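Local coordinates for hypothetical protein (Ruminococcus gnavus, PDB 4GL6), which is of unknown function, a member of the DUF5037 family whose chain folds into an antiparallel sheet and a separate mixed sheet flanked by helices, at residues Y100-D104 against L194-S199; I105-W111 against Y125-C129; Y136-G140 against L171-L176. The contacts are given in a common frame with arbitrary orientation. Residues are numbered along the deposited sequence.

Contact 1 of 3, residues Y100-D104 against L194-S199; sequences YIQGD and LEIFTS
Tyr100 lays one face of its ring over Leu194: CB of Leu194 sits 3.8 Å from the centroid of the Tyr100 ring and 10° off its normal, a CH-pi contact. Residues 100-104 are an extended edge strand of the mixed sheet, while 194-199 leave the last turn of helix 184-194 as an irregular loop. CA atoms are 7.9 Å apart at Tyr100 and Leu194 and 6.2 Å at Asp104 and Ser199. Tyr100 and Gln102, both t at chi1, project toward the loop, whereas Ile101 turns away onto helix 75-95. Gln102, with chi2 also t, reaches across so that its OE1 accepts a 2.9 Å hydrogen bond from OG of Ser199. Gln102 NE2 donates to a water at 3.0 Å, and that water donates to Leu194 O at 2.8 Å; NE2 also bonds Glu202. The hydroxyl of Tyr100 lies 3.1 Å from Leu194 O, but its hydrogen bond is with Lys51 O. Strand 140-147 pairs with 100-104 through its backbone, and the loop lies over the sheet face from which Tyr100 and Gln102 project, opposite helix 75-95. In this loop-on-sheet packing the Gln102 amide, acceptor for Ser199 OG and donor to the water, satisfies polar groups of the loop.

Contact 2 of 3, residues I105-W111 against Y125-C129; sequences IIIPEEW and YVDLC
Trp111, Tyr125 and Leu128 make up most of this contact, which packs the loop after strand 99-104 on helix 122-129. Residues 105-107 are extended; after Pro108 the chain turns, with helical angles at 109-111 and a hydrogen bond from Trp111 N to Pro108 O of 2.9 Å. Residues 125-129 are the last turn of the helix, where Cys129 N bonds Tyr125 O at 2.9 Å. The backbones stay apart, CA to CA 9.4 Å for Ile107 and Tyr125 and 9.0 Å for Trp111 and Leu128. Trp111, chi1 m and chi2 -18°, points its indole at the helix. CB of Leu128 lies over the face of the six-membered ring of Trp111, 3.9 Å from the centroid and 17° off the normal, a CH-pi contact. At the ring edge are CE1 of Tyr125, 3.9 Å from Trp111 CZ3, and SG of Cys129, 5.1 Å from the centroid of that ring, a sulfur-aromatic contact. Tyr125, chi1 t, extends along the loop: its CE1 meets Ile107 CD1 at 3.6 Å and its CZ meets Ile105 CG2 at 3.7 Å. Leu80 of helix 75-95 touches both isoleucines and Tyr125. The interface is apolar and aromatic, and the Tyr125 hydroxyl finds its hydrogen-bond partner beyond it, at Leu139 O.

Contact 3 of 3, residues Y136-G140 against L171-L176; sequences YKTLG and LGGQAL
Two neighbouring parallel strands of the mixed sheet, 140-147 and 175-182, begin here; helix 156-171 lies between them in sequence, making a beta-alpha-beta crossover. Leu171 has its CB 4.3 Å from Leu139 CD1, and Gly172 has left helical angles, with positive phi (73°). Gly173 is extended (-170/-163); Leu139 CD1, 3.4 Å from Gly173 N, occupies the space a CB would need. Gln174, whose CA is 4.9 Å from that of Thr138, does most of the bonding. Its N donates to a water at 2.7 Å, which donates to Lys137 O at 2.8 Å; its O accepts from Leu139 N at 2.8 Å. With chi1 t, its NE2 donates to Thr138 OG1 at 3.1 Å, while its OE1 bonds Tyr222 N. Ala175 faces Gly140, CA to CA 5.3 Å, and its CB is 4.5 Å from Leu139 CB. Leu176, m at chi1 and p at chi2, brings CD1 to 3.6 Å from Thr138 CG2, and Leu176 N donates to Gly140 O at 3.1 Å.

Overall arrangement
Contacts 1 and 3 reach the same mixed sheet from different strands, their centres about 18 Å apart, and both contact 2 and contact 3 are nested inside the chain loop that contact 1 closes. Segment 100-104 runs straight into segment 105-111, yet contacts 1 and 2 have centres about 20 Å apart. Contacts 2 and 3 are close, about 10 Å between centres, and are tied together twice: Tyr125 OH is 2.6 Å from Leu139 O, and Lys137 NZ is 2.7 Å from Ile106 O, both probable hydrogen bonds. With the function unknown, no active site can be assigned; a glycerol, probably from the crystallisation liquor though such molecules can mark pockets, lies about 4 Å from the Tyr100 side chain.

Contact 1 of 3, residues Y100-D104 against L194-S199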
loop_
_atom_site.group_PDB
_atom_site.type_symbol
_atom_site.label_atom_id
_atom_site.label_comp_id
_atom_site.label_asym_id
_atom_site.label_seq_id
_atom_site.Cartn_x
_atom_site.Cartn_y
_atom_site.Cartn_z
ATOM N N TYR A 100 -11.541 1.708 1.079
ATOM C CA TYR A 100 -10.363 0.897 1.314
ATOM C C TYR A 100 -9.162 1.758 0.927
ATOM O O TYR A 100 -9.086 2.230 -0.222
ATOM C CB TYR A 100 -10.406 -0.391 0.502
ATOM C CG TYR A 100 -9.319 -1.365 0.910
ATOM C CD1 TYR A 100 -8.014 -1.243 0.401
ATOM C CD2 TYR A 100 -9.585 -2.412 1.794
ATOM C CE1 TYR A 100 -7.009 -2.136 0.769
ATOM C CE2 TYR A 100 -8.589 -3.316 2.159
ATOM C CZ TYR A 100 -7.301 -3.173 1.644
ATOM O OH TYR A 100 -6.307 -4.044 1.995
ATOM N N ILE A 101 -8.246 1.962 1.875
ATOM C CA ILE A 101 -7.050 2.756 1.654
ATOM C C ILE A 101 -5.887 1.784 1.580
ATOM O O ILE A 101 -5.568 1.114 2.563
ATOM C CB ILE A 101 -6.821 3.759 2.794
ATOM C CG1 ILE A 101 -8.061 4.668 2.962
ATOM C CG2 ILE A 101 -5.560 4.568 2.529
ATOM C CD1 ILE A 101 -8.030 5.526 4.213
ATOM N N GLN A 102 -5.245 1.719 0.416
ATOM C CA GLN A 102 -4.110 0.820 0.181
ATOM C C GLN A 102 -2.798 1.614 0.035
ATOM O O GLN A 102 -2.603 2.334 -0.947
ATOM C CB GLN A 102 -4.353 0.013 -1.079
ATOM C CG GLN A 102 -3.382 -1.129 -1.290
ATOM C CD GLN A 102 -3.489 -1.689 -2.678
ATOM O OE1 GLN A 102 -3.121 -1.028 -3.645
ATOM N NE2 GLN A 102 -3.953 -2.907 -2.782
ATOM N N GLY A 103 -1.907 1.462 1.004
ATOM C CA GLY A 103 -0.600 2.117 0.974
ATOM C C GLY A 103 0.361 1.289 0.148
ATOM O O GLY A 103 0.393 0.075 0.302
ATOM N N ASP A 104 1.144 1.950 -0.706
ATOM C CA ASP A 104 2.105 1.318 -1.619
ATOM C C ASP A 104 3.479 1.963 -1.430
ATOM O O ASP A 104 3.848 2.890 -2.148
ATOM C CB ASP A 104 1.576 1.460 -3.060
ATOM C CG ASP A 104 2.464 0.790 -4.114
ATOM O OD1 ASP A 104 3.297 -0.096 -3.815
ATOM O OD2 ASP A 104 2.289 1.162 -5.279
ATOM N N LEU A 194 -9.060 -6.756 -2.657
ATOM C CA LEU A 194 -8.071 -5.946 -1.916
ATOM C C LEU A 194 -7.675 -6.533 -0.560
ATOM O O LEU A 194 -6.555 -6.328 -0.114
ATOM C CB LEU A 194 -8.566 -4.494 -1.736
ATOM C CG LEU A 194 -8.673 -3.615 -2.993
ATOM C CD1 LEU A 194 -9.652 -2.458 -2.808
ATOM C CD2 LEU A 194 -7.317 -3.100 -3.433
ATOM N N GLU A 195 -8.595 -7.247 0.088
ATOM C CA GLU A 195 -8.325 -7.899 1.373
ATOM C C GLU A 195 -7.304 -9.048 1.313
ATOM O O GLU A 195 -6.707 -9.370 2.342
ATOM C CB GLU A 195 -9.632 -8.416 2.020
ATOM C CG GLU A 195 -10.536 -7.330 2.597
ATOM C CD GLU A 195 -11.899 -7.839 3.063
ATOM O OE1 GLU A 195 -12.126 -9.072 3.159
ATOM O OE2 GLU A 195 -12.741 -6.975 3.375
ATOM N N ILE A 196 -7.117 -9.652 0.135
ATOM C CA ILE A 196 -6.233 -10.816 -0.034
ATOM C C ILE A 196 -5.074 -10.679 -1.041
ATOM O O ILE A 196 -4.374 -11.658 -1.289
ATOM C CB ILE A 196 -7.074 -12.090 -0.354
ATOM C CG1 ILE A 196 -7.720 -12.012 -1.767
ATOM C CG2 ILE A 196 -8.100 -12.327 0.762
ATOM C CD1 ILE A 196 -8.211 -13.338 -2.304
ATOM N N PHE A 197 -4.891 -9.506 -1.637
ATOM C CA PHE A 197 -3.781 -9.257 -2.578
ATOM C C PHE A 197 -3.151 -7.897 -2.310
ATOM O O PHE A 197 -3.844 -6.974 -1.903
ATOM C CB PHE A 197 -4.254 -9.308 -4.038
ATOM C CG PHE A 197 -4.633 -10.678 -4.510
ATOM C CD1 PHE A 197 -3.661 -11.669 -4.642
ATOM C CD2 PHE A 197 -5.943 -10.975 -4.881
ATOM C CE1 PHE A 197 -3.993 -12.941 -5.081
ATOM C CE2 PHE A 197 -6.278 -12.248 -5.324
ATOM C CZ PHE A 197 -5.301 -13.230 -5.425
ATOM N N THR A 198 -1.844 -7.784 -2.571
ATOM C CA THR A 198 -1.085 -6.538 -2.379
ATOM C C THR A 198 -1.200 -5.635 -3.591
ATOM O O THR A 198 -1.619 -6.065 -4.673
ATOM C CB THR A 198 0.389 -6.816 -2.069
ATOM O OG1 THR A 198 0.901 -7.741 -3.026
ATOM C CG2 THR A 198 0.525 -7.407 -0.666
ATOM N N SER A 199 -0.789 -4.386 -3.393
ATOM C CA SER A 199 -0.863 -3.324 -4.403
ATOM C C SER A 199 -0.227 -3.704 -5.729
ATOM O O SER A 199 0.968 -4.047 -5.775
ATOM C CB SER A 199 -0.193 -2.049 -3.892
ATOM O OG SER A 199 -0.443 -0.966 -4.741
HETATM O O HOH W 1 -4.305 -4.601 -0.391
#

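Contact 2 of 3, residues I105-W111 against Y125-C129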
loop_
_atom_site.group_PDB
_atom_site.type_symbol
_atom_site.label_atom_id
_atom_site.label_comp_id
_atom_site.label_asym_id
_atom_site.label_seq_id
_atom_site.Cartn_x
_atom_site.Cartn_y
_atom_site.Cartn_z
ATOM N N ILE A 105 4.197 1.472 -0.419
ATOM C CA ILE A 105 5.533 1.933 -0.051
ATOM C C ILE A 105 6.503 0.794 -0.322
ATOM O O ILE A 105 6.300 -0.282 0.165
ATOM C CB ILE A 105 5.584 2.336 1.427
ATOM C CG1 ILE A 105 4.723 3.596 1.642
ATOM C CG2 ILE A 105 7.020 2.632 1.880
ATOM C CD1 ILE A 105 4.465 3.970 3.083
ATOM N N ILE A 106 7.534 1.049 -1.125
ATOM C CA ILE A 106 8.561 0.068 -1.491
ATOM C C ILE A 106 9.934 0.512 -0.981
ATOM O O ILE A 106 10.459 1.521 -1.428
ATOM C CB ILE A 106 8.637 -0.107 -3.019
ATOM C CG1 ILE A 106 7.307 -0.691 -3.567
ATOM C CG2 ILE A 106 9.839 -0.973 -3.401
ATOM C CD1 ILE A 106 6.966 -2.105 -3.119
ATOM N N ILE A 107 10.500 -0.269 -0.062
ATOM C CA ILE A 107 11.823 -0.034 0.517
ATOM C C ILE A 107 12.857 -0.674 -0.410
ATOM O O ILE A 107 12.783 -1.884 -0.633
ATOM C CB ILE A 107 11.963 -0.723 1.886
ATOM C CG1 ILE A 107 10.940 -0.175 2.872
ATOM C CG2 ILE A 107 13.368 -0.561 2.450
ATOM C CD1 ILE A 107 10.999 1.324 3.100
ATOM N N PRO A 108 13.809 0.108 -0.955
ATOM C CA PRO A 108 14.828 -0.450 -1.869
ATOM C C PRO A 108 15.892 -1.324 -1.166
ATOM O O PRO A 108 16.108 -1.188 0.057
ATOM C CB PRO A 108 15.456 0.800 -2.490
ATOM C CG PRO A 108 15.293 1.861 -1.444
ATOM C CD PRO A 108 14.036 1.544 -0.693
ATOM N N GLU A 109 16.550 -2.186 -1.954
ATOM C CA GLU A 109 17.571 -3.137 -1.474
ATOM C C GLU A 109 18.522 -2.520 -0.449
ATOM O O GLU A 109 18.731 -3.101 0.616
ATOM C CB GLU A 109 18.370 -3.731 -2.646
ATOM C CG GLU A 109 19.309 -4.876 -2.264
ATOM C CD GLU A 109 20.055 -5.481 -3.447
ATOM O OE1 GLU A 109 20.393 -4.756 -4.412
ATOM O OE2 GLU A 109 20.330 -6.697 -3.395
ATOM N N GLU A 110 19.015 -1.316 -0.758
ATOM C CA GLU A 110 19.962 -0.568 0.094
ATOM C C GLU A 110 19.507 -0.427 1.548
ATOM O O GLU A 110 20.339 -0.495 2.439
ATOM C CB GLU A 110 20.269 0.858 -0.443
ATOM C CG GLU A 110 20.848 0.979 -1.860
ATOM C CD GLU A 110 19.791 1.125 -2.954
ATOM O OE1 GLU A 110 18.920 2.006 -2.817
ATOM O OE2 GLU A 110 19.843 0.373 -3.960
ATOM N N TRP A 111 18.204 -0.234 1.779
ATOM C CA TRP A 111 17.646 -0.037 3.140
ATOM C C TRP A 111 17.062 -1.245 3.823
ATOM O O TRP A 111 16.710 -1.164 5.003
ATOM C CB TRP A 111 16.594 1.075 3.138
ATOM C CG TRP A 111 17.050 2.376 2.517
ATOM C CD1 TRP A 111 18.352 2.803 2.276
ATOM C CD2 TRP A 111 16.212 3.506 2.129
ATOM N NE1 TRP A 111 18.370 4.042 1.723
ATOM C CE2 TRP A 111 17.125 4.528 1.610
ATOM C CE3 TRP A 111 14.842 3.762 2.134
ATOM C CZ2 TRP A 111 16.671 5.745 1.126
ATOM C CZ3 TRP A 111 14.398 5.001 1.647
ATOM C CH2 TRP A 111 15.297 5.967 1.162
ATOM N N TYR A 125 12.130 7.499 7.985
ATOM C CA TYR A 125 11.897 7.124 6.603
ATOM C C TYR A 125 11.934 8.362 5.699
ATOM O O TYR A 125 12.564 8.333 4.649
ATOM C CB TYR A 125 10.585 6.337 6.477
ATOM C CG TYR A 125 10.229 5.976 5.061
ATOM C CD1 TYR A 125 11.095 5.215 4.279
ATOM C CD2 TYR A 125 9.009 6.378 4.494
ATOM C CE1 TYR A 125 10.767 4.873 2.952
ATOM C CE2 TYR A 125 8.670 6.043 3.165
ATOM C CZ TYR A 125 9.557 5.299 2.411
ATOM O OH TYR A 125 9.223 4.975 1.148
ATOM N N VAL A 126 11.243 9.418 6.120
ATOM C CA VAL A 126 11.232 10.707 5.412
ATOM C C VAL A 126 12.638 11.291 5.303
ATOM O O VAL A 126 13.004 11.829 4.264
ATOM C CB VAL A 126 10.291 11.729 6.100
ATOM C CG1 VAL A 126 10.490 13.144 5.558
ATOM C CG2 VAL A 126 8.842 11.294 5.951
ATOM N N ASP A 127 13.401 11.202 6.387
ATOM C CA ASP A 127 14.801 11.655 6.411
ATOM C C ASP A 127 15.618 10.889 5.362
ATOM O O ASP A 127 16.391 11.497 4.623
ATOM C CB ASP A 127 15.416 11.494 7.816
ATOM C CG ASP A 127 16.942 11.567 7.803
ATOM O OD1 ASP A 127 17.479 12.641 7.450
ATOM O OD2 ASP A 127 17.596 10.536 8.115
ATOM N N LEU A 128 15.446 9.571 5.318
ATOM C CA LEU A 128 16.141 8.746 4.336
ATOM C C LEU A 128 15.745 9.133 2.904
ATOM O O LEU A 128 16.613 9.261 2.041
ATOM C CB LEU A 128 15.914 7.249 4.592
ATOM C CG LEU A 128 16.869 6.516 5.539
ATOM C CD1 LEU A 128 17.174 7.227 6.866
ATOM C CD2 LEU A 128 16.270 5.138 5.772
ATOM N N CYS A 129 14.455 9.364 2.676
ATOM C CA CYS A 129 13.960 9.709 1.331
ATOM C C CYS A 129 14.389 11.077 0.832
ATOM O O CYS A 129 14.768 11.196 -0.328
ATOM C CB CYS A 129 12.431 9.601 1.244
ATOM S SG CYS A 129 11.805 7.918 1.428
#

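Contact 3 of 3, residues Y136-G140 against L171-L176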
loop_
_atom_site.group_PDB
_atom_site.type_symbol
_atom_site.label_atom_id
_atom_site.label_comp_id
_atom_site.label_asym_id
_atom_site.label_seq_id
_atom_site.Cartn_x
_atom_site.Cartn_y
_atom_site.Cartn_z
ATOM N N TYR A 136 16.187 12.337 -4.226
ATOM C CA TYR A 136 15.024 12.055 -3.395
ATOM C C TYR A 136 14.338 10.783 -3.893
ATOM O O TYR A 136 14.598 10.299 -4.995
ATOM C CB TYR A 136 14.053 13.247 -3.321
ATOM C CG TYR A 136 13.581 13.755 -4.675
ATOM C CD1 TYR A 136 12.482 13.179 -5.323
ATOM C CD2 TYR A 136 14.237 14.788 -5.332
ATOM C CE1 TYR A 136 12.055 13.634 -6.578
ATOM C CE2 TYR A 136 13.814 15.235 -6.584
ATOM C CZ TYR A 136 12.728 14.659 -7.205
ATOM O OH TYR A 136 12.292 15.100 -8.430
ATOM N N LYS A 137 13.520 10.225 -3.019
ATOM C CA LYS A 137 12.759 9.041 -3.281
ATOM C C LYS A 137 11.289 9.368 -3.016
ATOM O O LYS A 137 10.958 10.037 -2.030
ATOM C CB LYS A 137 13.218 7.910 -2.371
ATOM C CG LYS A 137 12.325 6.664 -2.433
ATOM C CD LYS A 137 12.707 5.565 -1.445
ATOM C CE LYS A 137 11.590 4.529 -1.292
ATOM N NZ LYS A 137 11.214 3.859 -2.575
ATOM N N THR A 138 10.427 8.886 -3.904
ATOM C CA THR A 138 9.001 8.986 -3.731
ATOM C C THR A 138 8.660 8.140 -2.494
ATOM O O THR A 138 8.930 6.943 -2.469
ATOM C CB THR A 138 8.227 8.424 -4.946
ATOM O OG1 THR A 138 8.504 9.220 -6.093
ATOM C CG2 THR A 138 6.751 8.461 -4.681
ATOM N N LEU A 139 8.066 8.784 -1.494
ATOM C CA LEU A 139 7.698 8.144 -0.224
ATOM C C LEU A 139 6.822 6.939 -0.498
ATOM O O LEU A 139 7.049 5.848 0.040
ATOM C CB LEU A 139 6.949 9.124 0.682
ATOM C CG LEU A 139 7.758 10.313 1.197
ATOM C CD1 LEU A 139 6.813 11.211 1.979
ATOM C CD2 LEU A 139 8.954 9.921 2.049
ATOM N N GLY A 140 5.842 7.156 -1.357
ATOM C CA GLY A 140 4.976 6.084 -1.817
ATOM C C GLY A 140 3.753 6.610 -2.530
ATOM O O GLY A 140 3.656 7.807 -2.844
ATOM N N LEU A 171 2.496 13.883 5.426
ATOM C CA LEU A 171 3.440 12.971 4.741
ATOM C C LEU A 171 4.884 13.474 4.647
ATOM O O LEU A 171 5.817 12.694 4.844
ATOM C CB LEU A 171 2.918 12.546 3.370
ATOM C CG LEU A 171 1.603 11.765 3.377
ATOM C CD1 LEU A 171 1.369 11.225 1.978
ATOM C CD2 LEU A 171 1.581 10.635 4.404
ATOM N N GLY A 172 5.075 14.753 4.348
ATOM C CA GLY A 172 6.421 15.347 4.347
ATOM C C GLY A 172 7.425 15.027 3.249
ATOM O O GLY A 172 8.634 15.136 3.474
ATOM N N GLY A 173 6.942 14.655 2.071
ATOM C CA GLY A 173 7.824 14.433 0.919
ATOM C C GLY A 173 7.076 14.249 -0.391
ATOM O O GLY A 173 5.899 14.589 -0.496
ATOM N N GLN A 174 7.759 13.701 -1.387
ATOM C CA GLN A 174 7.115 13.411 -2.670
ATOM C C GLN A 174 6.224 12.168 -2.504
ATOM O O GLN A 174 6.699 11.125 -2.055
ATOM C CB GLN A 174 8.145 13.237 -3.803
ATOM C CG GLN A 174 7.500 12.996 -5.159
ATOM C CD GLN A 174 8.369 13.208 -6.382
ATOM O OE1 GLN A 174 8.759 14.343 -6.717
ATOM N NE2 GLN A 174 8.593 12.125 -7.124
ATOM N N ALA A 175 4.936 12.307 -2.830
ATOM C CA ALA A 175 3.976 11.189 -2.750
ATOM C C ALA A 175 2.824 11.359 -3.738
ATOM O O ALA A 175 2.486 12.492 -4.094
ATOM C CB ALA A 175 3.436 11.046 -1.330
ATOM N N LEU A 176 2.235 10.234 -4.166
ATOM C CA LEU A 176 1.116 10.211 -5.120
ATOM C C LEU A 176 -0.187 9.819 -4.419
ATOM O O LEU A 176 -0.176 9.061 -3.439
ATOM C CB LEU A 176 1.372 9.230 -6.270
ATOM C CG LEU A 176 2.495 9.650 -7.226
ATOM C CD1 LEU A 176 3.863 9.438 -6.592
ATOM C CD2 LEU A 176 2.414 8.926 -8.552
HETATM O O HOH W 2 10.123 12.458 -0.913
#